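Local coordinates for FAD-binding PCMH-type domain-containing protein (Gibberella zeae, PDB 6YJO), which binds FAD through two covalent links and probably acts as an oxygen-dependent oxidoreductase, at residues Ile47-Ser51 and Ala52-Lys56; Ala255-Gly258 and Leu259-Met262; Gly318-Ile321 and Gln322-Lys326; Ala428-Ala431 and Asn432-Phe435. One frame throughout, in Å; residues are numbered along the deposited sequence.

Contact 1: Ile47-Ser51 and Ala52-Lys56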
ATOM      1  N   ILE A  47      -4.120 -26.891  -0.088  1.00 79.79           N
ATOM      2  CA  ILE A  47      -4.542 -27.058  -1.508  1.00 82.24           C
ATOM      3  C   ILE A  47      -3.691 -28.179  -2.090  1.00 86.18           C
ATOM      4  O   ILE A  47      -2.460 -28.102  -2.069  1.00 86.45           O
ATOM      5  CB  ILE A  47      -4.336 -25.753  -2.280  1.00 79.89           C
ATOM      6  CG1 ILE A  47      -5.172 -24.624  -1.666  1.00 77.71           C
ATOM      7  CG2 ILE A  47      -4.692 -25.965  -3.748  1.00 80.13           C
ATOM      8  CD1 ILE A  47      -6.650 -24.942  -1.543  1.00 79.18           C
ATOM      9  N   PRO A  48      -4.318 -29.237  -2.632  1.00 88.76           N
ATOM     10  CA  PRO A  48      -3.518 -30.341  -3.184  1.00 90.58           C
ATOM     11  C   PRO A  48      -2.696 -29.887  -4.380  1.00 90.87           C
ATOM     12  O   PRO A  48      -3.166 -29.132  -5.235  1.00 90.41           O
ATOM     13  CB  PRO A  48      -4.574 -31.383  -3.576  1.00 92.91           C
ATOM     14  CG  PRO A  48      -5.831 -30.604  -3.768  1.00 92.67           C
ATOM     15  CD  PRO A  48      -5.762 -29.465  -2.793  1.00 90.12           C
ATOM     16  N   ARG A  49      -1.453 -30.361  -4.429  1.00 91.79           N
ATOM     17  CA  ARG A  49      -0.516 -29.948  -5.464  1.00 91.29           C
ATOM     18  C   ARG A  49      -1.079 -30.210  -6.857  1.00 92.51           C
ATOM     19  O   ARG A  49      -1.812 -31.176  -7.087  1.00 95.11           O
ATOM     20  CB  ARG A  49       0.812 -30.688  -5.293  1.00 92.33           C
ATOM     21  CG  ARG A  49       1.915 -30.254  -6.245  1.00 91.97           C
ATOM     22  CD  ARG A  49       2.846 -29.249  -5.587  1.00 89.45           C
ATOM     23  NE  ARG A  49       3.997 -28.931  -6.429  1.00 88.90           N
ATOM     24  CZ  ARG A  49       5.028 -28.189  -6.036  1.00 86.23           C
ATOM     25  NH1 ARG A  49       5.057 -27.686  -4.809  1.00 83.99           N
ATOM     26  NH2 ARG A  49       6.032 -27.952  -6.870  1.00 86.20           N
ATOM     27  N   ASP A  50      -0.734 -29.320  -7.790  1.00 91.31           N
ATOM     28  CA  ASP A  50      -1.027 -29.499  -9.217  1.00 93.08           C
ATOM     29  C   ASP A  50      -2.482 -29.893  -9.471  1.00 95.38           C
ATOM     30  O   ASP A  50      -2.794 -30.567 -10.455  1.00 97.97           O
ATOM     31  CB  ASP A  50      -0.081 -30.530  -9.839  1.00 94.87           C
ATOM     32  CG  ASP A  50       1.373 -30.140  -9.692  1.00 92.73           C
ATOM     33  OD1 ASP A  50       1.685 -28.941  -9.863  1.00 90.18           O
ATOM     34  OD2 ASP A  50       2.202 -31.027  -9.395  1.00 93.50           O
ATOM     35  N   SER A  51      -3.385 -29.478  -8.586  1.00 95.09           N
ATOM     36  CA  SER A  51      -4.809 -29.655  -8.814  1.00 97.68           C
ATOM     37  C   SER A  51      -5.348 -28.462  -9.601  1.00100.69           C
ATOM     38  O   SER A  51      -4.629 -27.506  -9.901  1.00 98.37           O
ATOM     39  CB  SER A  51      -5.551 -29.822  -7.489  1.00 95.05           C
ATOM     40  OG  SER A  51      -5.383 -28.685  -6.662  1.00 91.10           O
ATOM     41  N   ALA A  52      -6.636 -28.516  -9.950  1.00105.53           N
ATOM     42  CA  ALA A  52      -7.258 -27.377 -10.618  1.00107.64           C
ATOM     43  C   ALA A  52      -7.188 -26.130  -9.747  1.00105.69           C
ATOM     44  O   ALA A  52      -6.861 -25.041 -10.234  1.00106.60           O
ATOM     45  CB  ALA A  52      -8.709 -27.699 -10.974  1.00109.90           C
ATOM     46  N   GLN A  53      -7.485 -26.266  -8.452  1.00103.62           N
ATOM     47  CA  GLN A  53      -7.410 -25.116  -7.558  1.00100.92           C
ATOM     48  C   GLN A  53      -5.975 -24.627  -7.400  1.00 97.94           C
ATOM     49  O   GLN A  53      -5.746 -23.419  -7.255  1.00 94.68           O
ATOM     50  CB  GLN A  53      -8.002 -25.472  -6.194  1.00101.65           C
ATOM     51  CG  GLN A  53      -8.091 -24.302  -5.224  1.00101.11           C
ATOM     52  CD  GLN A  53      -8.851 -23.125  -5.802  1.00100.98           C
ATOM     53  OE1 GLN A  53      -9.794 -23.297  -6.575  1.00103.00           O
ATOM     54  NE2 GLN A  53      -8.436 -21.917  -5.436  1.00 99.68           N
ATOM     55  N   TRP A  54      -5.003 -25.543  -7.427  1.00 97.51           N
ATOM     56  CA  TRP A  54      -3.603 -25.140  -7.336  1.00 93.53           C
ATOM     57  C   TRP A  54      -3.209 -24.227  -8.491  1.00 93.80           C
ATOM     58  O   TRP A  54      -2.401 -23.309  -8.307  1.00 90.86           O
ATOM     59  CB  TRP A  54      -2.701 -26.375  -7.307  1.00 94.66           C
ATOM     60  CG  TRP A  54      -1.230 -26.048  -7.314  1.00 92.29           C
ATOM     61  CD1 TRP A  54      -0.456 -25.756  -8.402  1.00 90.29           C
ATOM     62  CD2 TRP A  54      -0.359 -25.981  -6.176  1.00 91.38           C
ATOM     63  NE1 TRP A  54       0.838 -25.509  -8.013  1.00 89.51           N
ATOM     64  CE2 TRP A  54       0.924 -25.640  -6.652  1.00 90.93           C
ATOM     65  CE3 TRP A  54      -0.539 -26.175  -4.803  1.00 90.90           C
ATOM     66  CZ2 TRP A  54       2.021 -25.491  -5.800  1.00 91.17           C
ATOM     67  CZ3 TRP A  54       0.549 -26.027  -3.962  1.00 90.56           C
ATOM     68  CH2 TRP A  54       1.811 -25.688  -4.463  1.00 90.60           C
ATOM     69  N   VAL A  55      -3.765 -24.454  -9.682  1.00 86.78           N
ATOM     70  CA  VAL A  55      -3.415 -23.620 -10.828  1.00 90.11           C
ATOM     71  C   VAL A  55      -4.105 -22.264 -10.732  1.00 84.39           C
ATOM     72  O   VAL A  55      -3.598 -21.268 -11.257  1.00 93.98           O
ATOM     73  CB  VAL A  55      -3.760 -24.346 -12.145  1.00 87.78           C
ATOM     74  CG1 VAL A  55      -5.136 -23.931 -12.668  1.00 87.81           C
ATOM     75  CG2 VAL A  55      -2.681 -24.090 -13.182  1.00 85.69           C
ATOM     76  N   LYS A  56      -5.260 -22.204 -10.061  1.00 91.79           N
ATOM     77  CA  LYS A  56      -5.998 -20.962  -9.891  1.00 86.65           C
ATOM     78  C   LYS A  56      -5.465 -20.130  -8.732  1.00 80.49           C
ATOM     79  O   LYS A  56      -5.624 -18.905  -8.743  1.00 76.23           O
ATOM     80  CB  LYS A  56      -7.481 -21.288  -9.677  1.00 92.00           C
ATOM     81  CG  LYS A  56      -8.456 -20.152  -9.966  1.00 95.58           C
ATOM     82  CD  LYS A  56      -9.896 -20.605  -9.764  1.00 99.80           C
ATOM     83  CE  LYS A  56     -10.407 -21.465 -10.912  1.00105.60           C
ATOM     84  NZ  LYS A  56     -10.699 -20.680 -12.138  1.00109.01           N
TER

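Contact 2: Ala255-Gly258 and Leu259-Met262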
ATOM      1  N   ALA A 255       3.790  22.796 -16.961  1.00 72.51           N
ATOM      2  CA  ALA A 255       3.911  21.754 -15.951  1.00 66.86           C
ATOM      3  C   ALA A 255       4.941  22.089 -14.879  1.00 63.84           C
ATOM      4  O   ALA A 255       4.759  21.691 -13.725  1.00 61.54           O
ATOM      5  CB  ALA A 255       4.273  20.421 -16.609  1.00 63.05           C
ATOM      6  N   VAL A 256       6.018  22.809 -15.213  1.00 64.98           N
ATOM      7  CA  VAL A 256       6.937  23.251 -14.164  1.00 66.62           C
ATOM      8  C   VAL A 256       6.226  24.228 -13.238  1.00 68.33           C
ATOM      9  O   VAL A 256       6.449  24.223 -12.024  1.00 70.21           O
ATOM     10  CB  VAL A 256       8.231  23.865 -14.751  1.00 69.08           C
ATOM     11  CG1 VAL A 256       8.702  23.116 -15.993  1.00 68.76           C
ATOM     12  CG2 VAL A 256       8.093  25.369 -15.026  1.00 73.00           C
ATOM     13  N   GLU A 257       5.338  25.060 -13.792  1.00 69.00           N
ATOM     14  CA  GLU A 257       4.571  25.993 -12.974  1.00 70.01           C
ATOM     15  C   GLU A 257       3.468  25.269 -12.214  1.00 68.61           C
ATOM     16  O   GLU A 257       3.344  25.409 -10.992  1.00 69.18           O
ATOM     17  CB  GLU A 257       3.981  27.097 -13.853  1.00 71.80           C
ATOM     18  CG  GLU A 257       4.584  28.474 -13.626  1.00 76.07           C
ATOM     19  CD  GLU A 257       6.093  28.488 -13.789  1.00 77.38           C
ATOM     20  OE1 GLU A 257       6.795  28.749 -12.789  1.00 78.65           O
ATOM     21  OE2 GLU A 257       6.575  28.231 -14.913  1.00 77.45           O
ATOM     22  N   GLY A 258       2.660  24.479 -12.924  1.00 66.21           N
ATOM     23  CA  GLY A 258       1.524  23.833 -12.287  1.00 64.57           C
ATOM     24  C   GLY A 258       1.925  22.941 -11.128  1.00 62.77           C
ATOM     25  O   GLY A 258       1.251  22.907 -10.096  1.00 62.09           O
ATOM     26  N   LEU A 259       3.025  22.199 -11.284  1.00 61.91           N
ATOM     27  CA  LEU A 259       3.474  21.318 -10.211  1.00 60.93           C
ATOM     28  C   LEU A 259       4.044  22.120  -9.047  1.00 64.13           C
ATOM     29  O   LEU A 259       3.855  21.752  -7.882  1.00 64.11           O
ATOM     30  CB  LEU A 259       4.503  20.323 -10.746  1.00 58.80           C
ATOM     31  CG  LEU A 259       3.900  19.251 -11.660  1.00 56.54           C
ATOM     32  CD1 LEU A 259       4.967  18.560 -12.491  1.00 55.97           C
ATOM     33  CD2 LEU A 259       3.113  18.230 -10.841  1.00 54.11           C
ATOM     34  N   LEU A 260       4.741  23.220  -9.339  1.00 64.51           N
ATOM     35  CA  LEU A 260       5.218  24.093  -8.271  1.00 64.53           C
ATOM     36  C   LEU A 260       4.052  24.730  -7.527  1.00 64.02           C
ATOM     37  O   LEU A 260       4.114  24.908  -6.306  1.00 62.87           O
ATOM     38  CB  LEU A 260       6.147  25.167  -8.843  1.00 66.33           C
ATOM     39  CG  LEU A 260       7.550  24.672  -9.195  1.00 66.32           C
ATOM     40  CD1 LEU A 260       8.251  25.629 -10.151  1.00 68.11           C
ATOM     41  CD2 LEU A 260       8.386  24.478  -7.925  1.00 66.63           C
ATOM     42  N   ALA A 261       2.972  25.060  -8.241  1.00 65.18           N
ATOM     43  CA  ALA A 261       1.802  25.628  -7.582  1.00 69.23           C
ATOM     44  C   ALA A 261       1.109  24.603  -6.695  1.00 67.73           C
ATOM     45  O   ALA A 261       0.508  24.971  -5.679  1.00 69.51           O
ATOM     46  CB  ALA A 261       0.828  26.174  -8.625  1.00 70.10           C
ATOM     47  N   MET A 262       1.194  23.319  -7.049  1.00 65.48           N
ATOM     48  CA  MET A 262       0.550  22.283  -6.250  1.00 64.42           C
ATOM     49  C   MET A 262       1.313  22.021  -4.958  1.00 62.21           C
ATOM     50  O   MET A 262       0.699  21.736  -3.925  1.00 59.60           O
ATOM     51  CB  MET A 262       0.432  20.992  -7.054  1.00 64.31           C
ATOM     52  CG  MET A 262      -0.871  20.859  -7.813  1.00 65.91           C
ATOM     53  SD  MET A 262      -0.999  19.273  -8.666  1.00 65.30           S
ATOM     54  CE  MET A 262      -0.964  18.138  -7.283  1.00 62.82           C
TER

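Contact 3: Gly318-Ile321 and Gln322-Lys326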
ATOM      1  N   GLY A 318     -22.238  13.319  -2.575  1.00 57.88           N
ATOM      2  CA  GLY A 318     -22.952  12.091  -2.309  1.00 56.78           C
ATOM      3  C   GLY A 318     -22.446  11.398  -1.061  1.00 53.56           C
ATOM      4  O   GLY A 318     -21.736  11.985  -0.245  1.00 50.95           O
ATOM      5  N   GLY A 319     -22.833  10.130  -0.923  1.00 53.55           N
ATOM      6  CA  GLY A 319     -22.476   9.355   0.244  1.00 53.65           C
ATOM      7  C   GLY A 319     -21.025   8.888   0.218  1.00 52.91           C
ATOM      8  O   GLY A 319     -20.304   9.038  -0.766  1.00 51.99           O
ATOM      9  N   TRP A 320     -20.609   8.297   1.341  1.00 52.14           N
ATOM     10  CA  TRP A 320     -19.236   7.825   1.487  1.00 49.47           C
ATOM     11  C   TRP A 320     -18.994   6.580   0.646  1.00 48.19           C
ATOM     12  O   TRP A 320     -17.944   6.449   0.011  1.00 45.54           O
ATOM     13  CB  TRP A 320     -18.954   7.559   2.968  1.00 49.77           C
ATOM     14  CG  TRP A 320     -17.837   6.585   3.272  1.00 47.71           C
ATOM     15  CD1 TRP A 320     -17.965   5.253   3.549  1.00 47.29           C
ATOM     16  CD2 TRP A 320     -16.438   6.880   3.370  1.00 45.59           C
ATOM     17  NE1 TRP A 320     -16.736   4.703   3.806  1.00 45.41           N
ATOM     18  CE2 TRP A 320     -15.780   5.679   3.700  1.00 45.05           C
ATOM     19  CE3 TRP A 320     -15.678   8.042   3.210  1.00 46.31           C
ATOM     20  CZ2 TRP A 320     -14.398   5.603   3.864  1.00 44.52           C
ATOM     21  CZ3 TRP A 320     -14.304   7.966   3.375  1.00 45.41           C
ATOM     22  CH2 TRP A 320     -13.679   6.756   3.698  1.00 44.43           C
ATOM     23  N   ILE A 321     -19.961   5.660   0.629  1.00 50.21           N
ATOM     24  CA  ILE A 321     -19.851   4.467  -0.202  1.00 50.92           C
ATOM     25  C   ILE A 321     -19.913   4.842  -1.674  1.00 52.00           C
ATOM     26  O   ILE A 321     -19.363   4.138  -2.526  1.00 50.34           O
ATOM     27  CB  ILE A 321     -20.949   3.455   0.182  1.00 53.79           C
ATOM     28  CG1 ILE A 321     -20.725   2.949   1.614  1.00 53.84           C
ATOM     29  CG2 ILE A 321     -20.977   2.288  -0.796  1.00 55.68           C
ATOM     30  CD1 ILE A 321     -19.467   2.089   1.789  1.00 50.74           C
ATOM     31  N   GLN A 322     -20.569   5.957  -1.998  1.00 54.20           N
ATOM     32  CA  GLN A 322     -20.600   6.414  -3.382  1.00 54.02           C
ATOM     33  C   GLN A 322     -19.212   6.841  -3.843  1.00 50.37           C
ATOM     34  O   GLN A 322     -18.789   6.508  -4.955  1.00 49.61           O
ATOM     35  CB  GLN A 322     -21.604   7.559  -3.524  1.00 55.53           C
ATOM     36  CG  GLN A 322     -22.247   7.670  -4.887  1.00 56.49           C
ATOM     37  CD  GLN A 322     -23.541   8.466  -4.852  1.00 60.00           C
ATOM     38  OE1 GLN A 322     -23.853   9.124  -3.859  1.00 61.27           O
ATOM     39  NE2 GLN A 322     -24.306   8.402  -5.935  1.00 61.28           N
ATOM     40  N   MET A 323     -18.482   7.568  -2.993  1.00 49.31           N
ATOM     41  CA  MET A 323     -17.144   8.014  -3.366  1.00 48.06           C
ATOM     42  C   MET A 323     -16.191   6.835  -3.527  1.00 49.40           C
ATOM     43  O   MET A 323     -15.348   6.833  -4.432  1.00 48.98           O
ATOM     44  CB  MET A 323     -16.615   8.998  -2.321  1.00 45.84           C
ATOM     45  CG  MET A 323     -15.153   9.409  -2.508  1.00 43.68           C
ATOM     46  SD  MET A 323     -13.947   8.229  -1.836  1.00 43.53           S
ATOM     47  CE  MET A 323     -14.508   8.062  -0.137  1.00 43.45           C
ATOM     48  N   LEU A 324     -16.298   5.830  -2.652  1.00 50.56           N
ATOM     49  CA  LEU A 324     -15.446   4.653  -2.782  1.00 50.45           C
ATOM     50  C   LEU A 324     -15.743   3.892  -4.067  1.00 51.63           C
ATOM     51  O   LEU A 324     -14.834   3.301  -4.661  1.00 48.92           O
ATOM     52  CB  LEU A 324     -15.623   3.740  -1.567  1.00 50.29           C
ATOM     53  CG  LEU A 324     -15.161   4.310  -0.221  1.00 50.40           C
ATOM     54  CD1 LEU A 324     -15.483   3.345   0.916  1.00 49.65           C
ATOM     55  CD2 LEU A 324     -13.675   4.641  -0.243  1.00 50.83           C
ATOM     56  N   ASN A 325     -17.003   3.900  -4.515  1.00 54.63           N
ATOM     57  CA  ASN A 325     -17.339   3.253  -5.780  1.00 55.36           C
ATOM     58  C   ASN A 325     -16.848   4.060  -6.977  1.00 54.24           C
ATOM     59  O   ASN A 325     -16.448   3.477  -7.990  1.00 51.96           O
ATOM     60  CB  ASN A 325     -18.848   3.037  -5.880  1.00 57.40           C
ATOM     61  CG  ASN A 325     -19.289   1.724  -5.263  1.00 58.78           C
ATOM     62  OD1 ASN A 325     -18.884   0.651  -5.712  1.00 58.90           O
ATOM     63  ND2 ASN A 325     -20.142   1.800  -4.246  1.00 60.15           N
ATOM     64  N   LYS A 326     -16.860   5.391  -6.885  1.00 56.95           N
ATOM     65  CA  LYS A 326     -16.436   6.201  -8.023  1.00 61.10           C
ATOM     66  C   LYS A 326     -14.948   6.044  -8.295  1.00 56.37           C
ATOM     67  O   LYS A 326     -14.508   6.200  -9.440  1.00 55.71           O
ATOM     68  CB  LYS A 326     -16.768   7.675  -7.785  1.00 66.96           C
ATOM     69  CG  LYS A 326     -16.285   8.598  -8.903  1.00 72.12           C
ATOM     70  CD  LYS A 326     -17.185   9.825  -9.063  1.00 79.78           C
ATOM     71  CE  LYS A 326     -16.708  10.725 -10.201  1.00 82.04           C
ATOM     72  NZ  LYS A 326     -15.331  11.251  -9.972  1.00 83.45           N
TER

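Contact 4: Ala428-Ala431 and Asn432-Phe435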
ATOM      1  N   ALA A 428       7.052  -9.344 -21.933  1.00 96.45           N
ATOM      2  CA  ALA A 428       7.675 -10.554 -22.443  1.00101.64           C
ATOM      3  C   ALA A 428       8.938 -10.171 -23.204  1.00102.82           C
ATOM      4  O   ALA A 428      10.049 -10.524 -22.797  1.00102.53           O
ATOM      5  CB  ALA A 428       6.709 -11.326 -23.340  1.00105.01           C
ATOM      6  N   THR A 429       8.776  -9.416 -24.290  1.00104.47           N
ATOM      7  CA  THR A 429       9.881  -9.132 -25.193  1.00106.84           C
ATOM      8  C   THR A 429      10.581  -7.808 -24.905  1.00103.97           C
ATOM      9  O   THR A 429      11.757  -7.661 -25.261  1.00105.98           O
ATOM     10  CB  THR A 429       9.388  -9.130 -26.643  1.00109.63           C
ATOM     11  OG1 THR A 429       8.688  -7.911 -26.909  1.00108.85           O
ATOM     12  CG2 THR A 429       8.456 -10.306 -26.891  1.00111.30           C
ATOM     13  N   HIS A 430       9.900  -6.842 -24.290  1.00102.47           N
ATOM     14  CA  HIS A 430      10.467  -5.523 -24.020  1.00103.08           C
ATOM     15  C   HIS A 430      10.246  -5.139 -22.565  1.00100.37           C
ATOM     16  O   HIS A 430       9.755  -4.057 -22.240  1.00 98.80           O
ATOM     17  CB  HIS A 430       9.880  -4.472 -24.959  1.00103.65           C
ATOM     18  CG  HIS A 430      10.171  -4.730 -26.403  1.00105.94           C
ATOM     19  ND1 HIS A 430       9.188  -5.041 -27.318  1.00105.73           N
ATOM     20  CD2 HIS A 430      11.339  -4.748 -27.087  1.00107.65           C
ATOM     21  CE1 HIS A 430       9.738  -5.229 -28.505  1.00108.28           C
ATOM     22  NE2 HIS A 430      11.043  -5.057 -28.391  1.00109.40           N
ATOM     23  N   ALA A 431      10.622  -6.040 -21.657  1.00 99.71           N
ATOM     24  CA  ALA A 431      10.471  -5.754 -20.235  1.00 95.78           C
ATOM     25  C   ALA A 431      11.468  -4.707 -19.758  1.00 91.64           C
ATOM     26  O   ALA A 431      11.132  -3.886 -18.900  1.00 91.02           O
ATOM     27  CB  ALA A 431      10.624  -7.037 -19.422  1.00 98.18           C
ATOM     28  N   ASN A 432      12.686  -4.711 -20.305  1.00 88.25           N
ATOM     29  CA  ASN A 432      13.717  -3.779 -19.861  1.00 83.66           C
ATOM     30  C   ASN A 432      13.530  -2.381 -20.428  1.00 79.90           C
ATOM     31  O   ASN A 432      14.155  -1.444 -19.923  1.00 78.32           O
ATOM     32  CB  ASN A 432      15.105  -4.317 -20.224  1.00 86.10           C
ATOM     33  CG  ASN A 432      15.340  -5.707 -19.673  1.00 87.34           C
ATOM     34  OD1 ASN A 432      15.690  -5.875 -18.504  1.00 87.46           O
ATOM     35  ND2 ASN A 432      15.134  -6.717 -20.509  1.00 88.46           N
ATOM     36  N   ASN A 433      12.691  -2.211 -21.455  1.00 78.50           N
ATOM     37  CA  ASN A 433      12.238  -0.866 -21.802  1.00 76.15           C
ATOM     38  C   ASN A 433      11.268  -0.346 -20.754  1.00 69.38           C
ATOM     39  O   ASN A 433      11.302   0.839 -20.404  1.00 66.56           O
ATOM     40  CB  ASN A 433      11.582  -0.851 -23.185  1.00 78.73           C
ATOM     41  CG  ASN A 433      12.478  -1.422 -24.264  1.00 83.32           C
ATOM     42  OD1 ASN A 433      13.689  -1.515 -24.091  1.00 86.28           O
ATOM     43  ND2 ASN A 433      11.885  -1.785 -25.396  1.00 83.97           N
ATOM     44  N   GLY A 434      10.402  -1.224 -20.237  1.00 67.71           N
ATOM     45  CA  GLY A 434       9.510  -0.833 -19.158  1.00 65.64           C
ATOM     46  C   GLY A 434      10.249  -0.401 -17.905  1.00 64.86           C
ATOM     47  O   GLY A 434       9.846   0.554 -17.239  1.00 63.82           O
ATOM     48  N   PHE A 435      11.336  -1.106 -17.561  1.00 62.87           N
ATOM     49  CA  PHE A 435      12.102  -0.746 -16.369  1.00 58.93           C
ATOM     50  C   PHE A 435      12.890   0.542 -16.586  1.00 57.08           C
ATOM     51  O   PHE A 435      13.010   1.363 -15.669  1.00 56.29           O
ATOM     52  CB  PHE A 435      13.058  -1.879 -15.980  1.00 60.16           C
ATOM     53  CG  PHE A 435      12.391  -3.216 -15.785  1.00 59.93           C
ATOM     54  CD1 PHE A 435      11.195  -3.328 -15.098  1.00 58.45           C
ATOM     55  CD2 PHE A 435      12.981  -4.363 -16.283  1.00 61.43           C
ATOM     56  CE1 PHE A 435      10.595  -4.568 -14.918  1.00 59.12           C
ATOM     57  CE2 PHE A 435      12.387  -5.599 -16.110  1.00 62.28           C
ATOM     58  CZ  PHE A 435      11.194  -5.702 -15.427  1.00 61.01           C
TER

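Contact 1: Ile47-Ser51 and Ala52-Lys56
Trp54, in the first turn of helix 52-57, lays its indole against the type II beta turn Pro48-Ser51, whose last residue is the N-cap of that helix. The cap is made by Ser51: its OG lies between the backbone N and the carbonyl carbon (chi1 60°), a torsion that turns it back over the helix start, where it accepts from Trp54 N at 3.3 Å. The same hydroxyl gives its proton to Pro48 O (OG to O 2.7 Å), so one atom ties the turn to the helix. Ser51 O then accepts from Val55 N as the first helical bond.

The indole is covered on one face by backbone and side chain of the turn. Asp50 N sits 3.3 Å above the ring plane of Trp54, near the five-membered ring, while Arg49 CD makes a CH-pi contact 4.0 Å from the centroid of the Trp54 six-membered ring. Beyond it, the Arg49 guanidinium lies 30° from the indole plane and gives a weak hydrogen bond to Ala70 O. Ile47, which pairs through its backbone with Ile72 of strand 71-73, packs at the root of the Trp54 side chain, its CG2 4.1 Å from Trp54 CB.

Contact 2: Ala255-Gly258 and Leu259-Met262
Leu260 folds its side chain back over the carbonyl of Val256, one turn earlier, with CD1 only 3.0 Å from Val256 O. The torsion responsible is chi1 of -76°, which sets CG beside the backbone N and anti to the carbonyl carbon, with the branch leaning toward the preceding turn. The backbone hydrogen bond beneath it, from Leu260 N to Val256 O, is weak. Leu259 has nearly the same shape and leans over Ala255 O, which its CG approaches to 3.3 Å; here the hydrogen bond is firmer, Leu259 N to Ala255 O measuring 3.0 Å.

These are successive turns of the alpha-helix 252-268, which lies beside the seven-stranded antiparallel sheet. Leu259 and Met262 reach strand 380-386 of that sheet at Ile384 and Leu386, and both Leu259 and Leu260 pack on Val360 of helix 357-371. Glu257, whose side chain sets out away from the following turn, forms a salt bridge through OE1 with Arg357 of that same helix. In the backbone, Glu257 O accepts from Ala261 N at 2.8 Å. Gly258 is buried with no side chain, and its O accepts from Met262 N at 3.1 Å. The CB and CG of Met262 both lie alongside that oxygen, each 3.7 Å from Gly258 O, before the thioether bends away toward Leu304 of helix 294-308.

Contact 3: Gly318-Ile321 and Gln322-Lys326
Apolar contacts gather on the indole of Trp320, one face of which takes both Met323 and Leu324. Leu324 CD1 stands 3.2 Å above the ring plane of Trp320, displaced toward the rim on the pyrrole side, and is 3.6 Å from Trp320 CE2. Met323 bends twice along its chain (chi2 -82°, chi3 -54°), which brings its methyl CE over the benzene end, 3.5 Å from Trp320 CZ3. Ile321 is more distant from Leu324, their two CD1 atoms being 4.3 Å apart.

The polar contacts run from the N-cap, Gly319, along the short alpha-helix 320-326. Gln322 is extended beyond CG and carries its amide back to the residues before the helix, where OE1 accepts from Gly319 N at 3.3 Å, the N-H directed at a lone pair of OE1 within the plane of the side-chain carbonyl. Gly319 O in turn accepts from Met323 N, and Trp320 O from Leu324 N. Ile321 O has two donors from one residue, Asn325 N at 3.1 Å and, more weakly, Asn325 ND2.

The helix lies between two parts of the fold. Leu324 meets Ala146, and Trp320 and Ile321 meet Phe150, all on helix 142-152, while Met323 and Lys326 touch Pro243 at the beginning of strand 242-248; Gly318 joins Val241 just before that strand through a backbone hydrogen bond.

Contact 4: Ala428-Ala431 and Asn432-Phe435
The side chains of His430 and Asn433 extend alongside each other in the same sense at the start of helix 431-446, where His430 occupies the N-cap position. Their flat ends are nearly parallel, the imidazole and amide planes being 17° apart, yet the amide is oblique to the ring rather than squarely over it. Asn433 ND2 does the touching, at 3.4 Å from His430 CB and 3.5 Å from His430 CD2. With chi1 at -55°, Asn433 swings its amide back toward the N-cap residue, and ND2 comes to rest against His430. Arg377, from a loop, packs against both.

The second meeting spans four residues, from Ala431 to Phe435. The ring of Phe435 turns one face to the carbonyl of Ala431, and its CE2 is 4.0 Å from Ala431 CB. The same ring also meets Tyr346 edge-to-face. Ala431 O has two neighbours from a single residue: it accepts from Phe435 N at 3.1 Å and lies 3.2 Å above the Phe435 ring plane, displaced toward the rim near CD2.

The four contacts follow one another along the chain and none touches another. Contacts 1, 3 and 4 lie at helix starts, whereas contact 2 is within a helix. Contact 1 and contact 2 are on opposite sides of the chain's centre, with centres 51 Å apart. Contacts 2 and 3 approach most closely, with nearest atoms about 16 Å apart; contact 2 lies on a helix packed on the seven-stranded sheet, while contact 3 touches that sheet at the start of strand 242-248. The Leu324 side chain of contact 3 is about 10 Å from the bound FAD and about 7 Å from that of FAD-binding Ser161. In contact 2, Met262 is about 10 Å from FAD-binding Tyr176, side chain to side chain, while contacts 1 and 4 lie away from the cofactor site.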